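Long-range contact in Non-heme chloroperoxidase CPO-A1 (Streptomyces aureofaciens, PDB 1A8Q), which acts as a cofactor-free haloperoxidase that can brominate and may be a chlorinating enzyme in 7-chlorotetracycline biosynthesis: residues A[136-148]-A[189-201]. Numbering follows the deposited sequence.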
ATOM      1  N   PRO A 136       6.018 -17.887  -5.710  1.00 14.06           N
ATOM      2  CA  PRO A 136       7.296 -18.607  -5.693  1.00 16.70           C
ATOM      3  C   PRO A 136       8.491 -17.707  -5.547  1.00 17.24           C
ATOM      4  O   PRO A 136       8.498 -16.578  -6.096  1.00 15.71           O
ATOM      5  CB  PRO A 136       7.327 -19.326  -7.047  1.00 17.40           C
ATOM      6  CG  PRO A 136       6.014 -19.184  -7.672  1.00 18.52           C
ATOM      7  CD  PRO A 136       5.261 -18.072  -6.966  1.00 14.88           C
ATOM      8  N   ASP A 137       9.605 -18.184  -4.974  1.00 17.08           N
ATOM      9  CA  ASP A 137      10.796 -17.364  -4.830  1.00 19.36           C
ATOM     10  C   ASP A 137      11.310 -16.800  -6.156  1.00 17.28           C
ATOM     11  O   ASP A 137      11.863 -15.695  -6.167  1.00 18.42           O
ATOM     12  CB  ASP A 137      12.018 -18.143  -4.345  1.00 21.13           C
ATOM     13  CG  ASP A 137      12.019 -18.458  -2.879  1.00 24.95           C
ATOM     14  OD1 ASP A 137      12.416 -17.593  -2.081  1.00 25.67           O
ATOM     15  OD2 ASP A 137      11.640 -19.626  -2.640  1.00 28.12           O
ATOM     16  N   GLU A 138      11.203 -17.568  -7.237  1.00 17.58           N
ATOM     17  CA  GLU A 138      11.710 -17.140  -8.531  1.00 19.56           C
ATOM     18  C   GLU A 138      11.083 -15.804  -8.968  1.00 18.95           C
ATOM     19  O   GLU A 138      11.724 -15.037  -9.714  1.00 18.65           O
ATOM     20  CB  GLU A 138      11.396 -18.109  -9.660  1.00 24.47           C
ATOM     21  CG  GLU A 138      11.690 -19.576  -9.615  1.00 32.17           C
ATOM     22  CD  GLU A 138      10.689 -20.367 -10.454  1.00 35.59           C
ATOM     23  OE1 GLU A 138       9.464 -20.100 -10.377  1.00 38.23           O
ATOM     24  OE2 GLU A 138      11.115 -21.276 -11.203  1.00 39.03           O
ATOM     25  N   VAL A 139       9.839 -15.551  -8.597  1.00 15.46           N
ATOM     26  CA  VAL A 139       9.200 -14.273  -8.967  1.00 14.19           C
ATOM     27  C   VAL A 139       9.922 -13.113  -8.293  1.00 13.91           C
ATOM     28  O   VAL A 139      10.195 -12.077  -8.941  1.00 14.79           O
ATOM     29  CB  VAL A 139       7.707 -14.328  -8.604  1.00 14.60           C
ATOM     30  CG1 VAL A 139       7.064 -12.940  -8.713  1.00 13.08           C
ATOM     31  CG2 VAL A 139       7.017 -15.311  -9.564  1.00 15.92           C
ATOM     32  N   PHE A 140      10.218 -13.242  -7.014  1.00 11.01           N
ATOM     33  CA  PHE A 140      10.898 -12.150  -6.291  1.00 11.70           C
ATOM     34  C   PHE A 140      12.297 -11.975  -6.841  1.00 12.95           C
ATOM     35  O   PHE A 140      12.801 -10.851  -7.019  1.00 12.98           O
ATOM     36  CB  PHE A 140      10.933 -12.460  -4.793  1.00 12.14           C
ATOM     37  CG  PHE A 140       9.509 -12.554  -4.283  1.00 10.65           C
ATOM     38  CD1 PHE A 140       8.630 -11.503  -4.406  1.00 12.24           C
ATOM     39  CD2 PHE A 140       9.071 -13.687  -3.647  1.00 12.33           C
ATOM     40  CE1 PHE A 140       7.335 -11.570  -3.938  1.00 11.22           C
ATOM     41  CE2 PHE A 140       7.770 -13.767  -3.162  1.00 11.66           C
ATOM     42  CZ  PHE A 140       6.898 -12.712  -3.283  1.00 12.00           C
ATOM     43  N   ASP A 141      12.946 -13.112  -7.158  1.00 13.84           N
ATOM     44  CA  ASP A 141      14.286 -12.974  -7.778  1.00 15.76           C
ATOM     45  C   ASP A 141      14.186 -12.150  -9.051  1.00 15.09           C
ATOM     46  O   ASP A 141      15.095 -11.326  -9.323  1.00 17.15           O
ATOM     47  CB  ASP A 141      14.861 -14.347  -8.117  1.00 17.50           C
ATOM     48  CG  ASP A 141      15.234 -15.180  -6.912  1.00 22.21           C
ATOM     49  OD1 ASP A 141      15.423 -14.637  -5.814  1.00 22.11           O
ATOM     50  OD2 ASP A 141      15.325 -16.423  -7.080  1.00 25.86           O
ATOM     51  N   ALA A 142      13.209 -12.429  -9.906  1.00 14.24           N
ATOM     52  CA  ALA A 142      13.010 -11.759 -11.173  1.00 15.06           C
ATOM     53  C   ALA A 142      12.711 -10.272 -10.965  1.00 14.97           C
ATOM     54  O   ALA A 142      13.216  -9.444 -11.747  1.00 14.63           O
ATOM     55  CB  ALA A 142      11.889 -12.347 -12.029  1.00 15.20           C
ATOM     56  N   LEU A 143      11.907  -9.924  -9.955  1.00 12.37           N
ATOM     57  CA  LEU A 143      11.694  -8.476  -9.723  1.00 12.12           C
ATOM     58  C   LEU A 143      12.993  -7.772  -9.386  1.00 13.02           C
ATOM     59  O   LEU A 143      13.250  -6.661  -9.883  1.00 12.53           O
ATOM     60  CB  LEU A 143      10.704  -8.243  -8.582  1.00 12.65           C
ATOM     61  CG  LEU A 143       9.328  -8.858  -8.876  1.00 14.54           C
ATOM     62  CD1 LEU A 143       8.461  -8.668  -7.617  1.00 15.84           C
ATOM     63  CD2 LEU A 143       8.623  -8.147 -10.038  1.00 15.54           C
ATOM     64  N   LYS A 144      13.813  -8.371  -8.508  1.00 11.80           N
ATOM     65  CA  LYS A 144      15.039  -7.707  -8.109  1.00 12.31           C
ATOM     66  C   LYS A 144      16.011  -7.633  -9.289  1.00 13.46           C
ATOM     67  O   LYS A 144      16.659  -6.578  -9.457  1.00 12.61           O
ATOM     68  CB  LYS A 144      15.739  -8.430  -6.947  1.00 12.70           C
ATOM     69  CG  LYS A 144      14.944  -8.319  -5.649  1.00 13.92           C
ATOM     70  CD  LYS A 144      15.677  -9.086  -4.545  1.00 18.24           C
ATOM     71  CE  LYS A 144      15.291 -10.561  -4.630  1.00 20.82           C
ATOM     72  NZ  LYS A 144      15.927 -11.261  -3.465  1.00 23.11           N
ATOM     73  N   ASN A 145      16.075  -8.702 -10.083  1.00 14.87           N
ATOM     74  CA  ASN A 145      16.974  -8.669 -11.251  1.00 16.58           C
ATOM     75  C   ASN A 145      16.501  -7.645 -12.282  1.00 15.16           C
ATOM     76  O   ASN A 145      17.351  -7.054 -12.952  1.00 15.32           O
ATOM     77  CB  ASN A 145      17.068 -10.037 -11.934  1.00 21.85           C
ATOM     78  CG  ASN A 145      18.189 -10.073 -12.959  1.00 27.71           C
ATOM     79  OD1 ASN A 145      18.262 -10.923 -13.845  1.00 32.92           O
ATOM     80  ND2 ASN A 145      19.126  -9.130 -12.908  1.00 30.54           N
ATOM     81  N   GLY A 146      15.190  -7.429 -12.384  1.00 13.32           N
ATOM     82  CA  GLY A 146      14.692  -6.438 -13.348  1.00 12.34           C
ATOM     83  C   GLY A 146      15.138  -5.067 -12.919  1.00 10.85           C
ATOM     84  O   GLY A 146      15.522  -4.259 -13.811  1.00 11.82           O
ATOM     85  N   VAL A 147      14.995  -4.730 -11.632  1.00  9.05           N
ATOM     86  CA  VAL A 147      15.389  -3.396 -11.168  1.00 10.24           C
ATOM     87  C   VAL A 147      16.891  -3.185 -11.385  1.00 10.68           C
ATOM     88  O   VAL A 147      17.333  -2.089 -11.734  1.00 11.20           O
ATOM     89  CB  VAL A 147      15.066  -3.233  -9.675  1.00 11.50           C
ATOM     90  CG1 VAL A 147      15.618  -1.948  -9.082  1.00 11.87           C
ATOM     91  CG2 VAL A 147      13.539  -3.325  -9.472  1.00 12.03           C
ATOM     92  N   LEU A 148      17.684  -4.232 -11.124  1.00  7.81           N
ATOM     93  CA  LEU A 148      19.144  -4.069 -11.286  1.00 10.61           C
ATOM     94  C   LEU A 148      19.613  -4.112 -12.709  1.00  9.99           C
ATOM     95  O   LEU A 148      20.736  -3.565 -12.958  1.00 11.42           O
ATOM     96  CB  LEU A 148      19.864  -5.181 -10.481  1.00 12.02           C
ATOM     97  CG  LEU A 148      19.727  -4.968  -8.962  1.00 14.07           C
ATOM     98  CD1 LEU A 148      20.197  -6.213  -8.223  1.00 16.64           C
ATOM     99  CD2 LEU A 148      20.451  -3.729  -8.467  1.00 18.27           C
ATOM    100  N   ILE A 189      17.295   3.193  -6.173  1.00  8.01           N
ATOM    101  CA  ILE A 189      17.449   1.822  -6.684  1.00  8.92           C
ATOM    102  C   ILE A 189      17.549   0.825  -5.527  1.00  8.23           C
ATOM    103  O   ILE A 189      16.973  -0.257  -5.658  1.00  8.51           O
ATOM    104  CB  ILE A 189      18.708   1.706  -7.592  1.00  8.43           C
ATOM    105  CG1 ILE A 189      18.652   0.372  -8.347  1.00  9.50           C
ATOM    106  CG2 ILE A 189      19.954   1.944  -6.742  1.00 10.01           C
ATOM    107  CD1 ILE A 189      19.721   0.262  -9.456  1.00 13.54           C
ATOM    108  N   GLU A 190      18.064   1.244  -4.377  1.00  8.67           N
ATOM    109  CA  GLU A 190      18.208   0.343  -3.225  1.00  9.11           C
ATOM    110  C   GLU A 190      16.822   0.108  -2.628  1.00  9.09           C
ATOM    111  O   GLU A 190      16.532  -1.021  -2.230  1.00 10.07           O
ATOM    112  CB  GLU A 190      19.146   0.974  -2.207  1.00  8.91           C
ATOM    113  CG  GLU A 190      19.430   0.094  -0.976  1.00  8.31           C
ATOM    114  CD  GLU A 190      20.097  -1.215  -1.249  1.00 10.90           C
ATOM    115  OE1 GLU A 190      20.385  -1.611  -2.404  1.00 10.73           O
ATOM    116  OE2 GLU A 190      20.268  -1.970  -0.245  1.00 11.49           O
ATOM    117  N   GLY A 191      15.985   1.139  -2.618  1.00  8.57           N
ATOM    118  CA  GLY A 191      14.605   0.899  -2.107  1.00  9.11           C
ATOM    119  C   GLY A 191      13.861  -0.025  -3.064  1.00  9.29           C
ATOM    120  O   GLY A 191      13.033  -0.872  -2.641  1.00 11.38           O
ATOM    121  N   GLY A 192      14.115   0.095  -4.358  1.00  7.23           N
ATOM    122  CA  GLY A 192      13.537  -0.762  -5.378  1.00  8.21           C
ATOM    123  C   GLY A 192      13.779  -2.239  -5.051  1.00 10.88           C
ATOM    124  O   GLY A 192      12.844  -3.047  -4.916  1.00 11.40           O
ATOM    125  N   VAL A 193      15.045  -2.585  -4.843  1.00  8.92           N
ATOM    126  CA  VAL A 193      15.365  -3.999  -4.538  1.00 10.36           C
ATOM    127  C   VAL A 193      15.131  -4.415  -3.108  1.00  9.72           C
ATOM    128  O   VAL A 193      14.543  -5.497  -2.876  1.00 11.91           O
ATOM    129  CB  VAL A 193      16.865  -4.267  -4.882  1.00 13.61           C
ATOM    130  CG1 VAL A 193      17.121  -3.964  -6.359  1.00 15.20           C
ATOM    131  CG2 VAL A 193      17.804  -3.495  -4.003  1.00 18.00           C
ATOM    132  N   ARG A 194      15.406  -3.626  -2.072  1.00  8.64           N
ATOM    133  CA  ARG A 194      15.262  -4.066  -0.699  1.00  9.65           C
ATOM    134  C   ARG A 194      13.781  -4.209  -0.325  1.00  9.68           C
ATOM    135  O   ARG A 194      13.459  -5.054   0.528  1.00  8.92           O
ATOM    136  CB  ARG A 194      15.848  -3.074   0.312  1.00 13.37           C
ATOM    137  CG  ARG A 194      17.369  -2.976   0.291  1.00 17.09           C
ATOM    138  CD  ARG A 194      17.950  -4.075   1.211  1.00 21.74           C
ATOM    139  NE  ARG A 194      17.814  -5.360   0.530  1.00 25.92           N
ATOM    140  CZ  ARG A 194      18.647  -5.766  -0.426  1.00 29.85           C
ATOM    141  NH1 ARG A 194      19.647  -4.959  -0.770  1.00 31.50           N
ATOM    142  NH2 ARG A 194      18.512  -6.950  -1.035  1.00 31.35           N
ATOM    143  N   CYS A 195      12.935  -3.362  -0.950  1.00  9.55           N
ATOM    144  CA  CYS A 195      11.504  -3.558  -0.618  1.00  9.74           C
ATOM    145  C   CYS A 195      11.024  -4.914  -1.105  1.00  9.25           C
ATOM    146  O   CYS A 195      10.096  -5.464  -0.446  1.00 10.71           O
ATOM    147  CB  CYS A 195      10.661  -2.482  -1.333  1.00 10.26           C
ATOM    148  SG  CYS A 195      10.746  -0.911  -0.407  1.00 11.87           S
ATOM    149  N   VAL A 196      11.523  -5.474  -2.192  1.00  9.45           N
ATOM    150  CA  VAL A 196      11.108  -6.794  -2.646  1.00 11.31           C
ATOM    151  C   VAL A 196      11.397  -7.847  -1.572  1.00 11.01           C
ATOM    152  O   VAL A 196      10.531  -8.678  -1.253  1.00 10.39           O
ATOM    153  CB  VAL A 196      11.814  -7.200  -3.949  1.00 11.30           C
ATOM    154  CG1 VAL A 196      11.329  -8.573  -4.414  1.00 13.44           C
ATOM    155  CG2 VAL A 196      11.466  -6.141  -5.010  1.00 13.99           C
ATOM    156  N   ASP A 197      12.605  -7.833  -1.036  1.00 13.59           N
ATOM    157  CA  ASP A 197      12.979  -8.760   0.039  1.00 14.62           C
ATOM    158  C   ASP A 197      12.014  -8.575   1.215  1.00 15.07           C
ATOM    159  O   ASP A 197      11.603  -9.554   1.845  1.00 16.13           O
ATOM    160  CB  ASP A 197      14.395  -8.538   0.557  1.00 17.93           C
ATOM    161  CG  ASP A 197      15.467  -9.069  -0.380  1.00 20.95           C
ATOM    162  OD1 ASP A 197      15.191  -9.914  -1.222  1.00 22.63           O
ATOM    163  OD2 ASP A 197      16.630  -8.619  -0.273  1.00 24.62           O
ATOM    164  N   ALA A 198      11.738  -7.310   1.553  1.00 12.97           N
ATOM    165  CA  ALA A 198      10.847  -7.121   2.691  1.00 11.82           C
ATOM    166  C   ALA A 198       9.442  -7.611   2.357  1.00 13.08           C
ATOM    167  O   ALA A 198       8.855  -8.254   3.248  1.00 14.02           O
ATOM    168  CB  ALA A 198      10.805  -5.652   3.104  1.00 12.93           C
ATOM    169  N   PHE A 199       8.857  -7.219   1.219  1.00 11.54           N
ATOM    170  CA  PHE A 199       7.433  -7.586   1.059  1.00 12.78           C
ATOM    171  C   PHE A 199       7.224  -9.035   0.679  1.00 11.93           C
ATOM    172  O   PHE A 199       6.137  -9.566   0.944  1.00 12.77           O
ATOM    173  CB  PHE A 199       6.729  -6.640   0.090  1.00 12.25           C
ATOM    174  CG  PHE A 199       7.028  -6.663  -1.372  1.00 11.84           C
ATOM    175  CD1 PHE A 199       6.805  -7.747  -2.188  1.00 13.19           C
ATOM    176  CD2 PHE A 199       7.429  -5.459  -1.981  1.00 11.38           C
ATOM    177  CE1 PHE A 199       6.996  -7.706  -3.557  1.00 14.92           C
ATOM    178  CE2 PHE A 199       7.658  -5.430  -3.339  1.00 11.85           C
ATOM    179  CZ  PHE A 199       7.436  -6.510  -4.145  1.00 13.20           C
ATOM    180  N   GLY A 200       8.248  -9.688   0.123  1.00 11.50           N
ATOM    181  CA  GLY A 200       8.074 -11.060  -0.333  1.00 12.18           C
ATOM    182  C   GLY A 200       8.075 -12.009   0.885  1.00 13.42           C
ATOM    183  O   GLY A 200       7.420 -13.045   0.792  1.00 13.81           O
ATOM    184  N   TYR A 201       8.885 -11.678   1.872  1.00 12.69           N
ATOM    185  CA  TYR A 201       9.227 -12.715   2.878  1.00 14.55           C
ATOM    186  C   TYR A 201       8.750 -12.411   4.277  1.00 16.72           C
ATOM    187  O   TYR A 201       8.857 -13.294   5.159  1.00 17.96           O
ATOM    188  CB  TYR A 201      10.768 -12.885   2.850  1.00 15.22           C
ATOM    189  CG  TYR A 201      11.209 -13.494   1.522  1.00 15.73           C
ATOM    190  CD1 TYR A 201      11.275 -14.861   1.307  1.00 16.70           C
ATOM    191  CD2 TYR A 201      11.546 -12.644   0.457  1.00 16.55           C
ATOM    192  CE1 TYR A 201      11.630 -15.404   0.085  1.00 17.40           C
ATOM    193  CE2 TYR A 201      11.891 -13.182  -0.769  1.00 17.21           C
ATOM    194  CZ  TYR A 201      11.981 -14.543  -0.938  1.00 18.51           C
ATOM    195  OH  TYR A 201      12.316 -15.016  -2.197  1.00 20.01           O
TER
HETATM  196  O   HOH W   1      14.375 -13.502  -3.698  1.00 37.17           O
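Phe-140 fits as a knob into the hole formed by Val-196, Phe-199, Gly-200 and Tyr-201, where helix 137-148 runs antiparallel to helix 189-201 (176° between axes 9.0 Å apart). Gly-200 CA lies over one face of its ring, 3.8 Å from the centroid and 20° off the normal, a CH-pi contact; with no side chain at Gly-200, its backbone comes up against the ring. The CE1 atom of Phe-140 meets the edge of the Phe-199 ring, while the Tyr-201 side chain runs past Phe-140 in the opposite direction, their rings inclined to each other. Beyond it, the Tyr-201 hydroxyl, OH, donates to Asp-137 OD1 at 2.6 Å; OD1 is met on its anti side, somewhat out of the carboxylate plane, and lies at the edge of the phenol ring, near its plane.

Lys-144 lays its CG 3.7 Å from Val-196 CB, then bends at chi3 (-84°), which carries NZ to the syn lone pair of Asp-197 OD1 in a 2.7 Å salt bridge. OD2 of the same carboxylate accepts a nearly straight bond from Arg-194 NH2, and Arg-194 NH1 reaches Glu-190 OE2, so the two cations are matched by two carboxylates, with Asp-197 shared between Lys-144 and Arg-194. A water bound by Lys-144 NZ, Asp-141 OD1 and Tyr-201 OH joins this network to the tyrosine end.

Toward the other end the contact becomes aliphatic. Val-147 CG1, anti to the backbone N, lies 3.7 Å from Val-193 CG1 and also touches Ile-189; Leu-148 packs on the same Val-193 methyl. Inward, Phe-199 packs edge-to-face with Trp-28, and its side chain lies about 6 Å from that of Ser-94 of the catalytic triad. This antiparallel pair belongs to the helical cap that follows strand 112-118 in this alpha/beta-hydrolase fold, beside the active site.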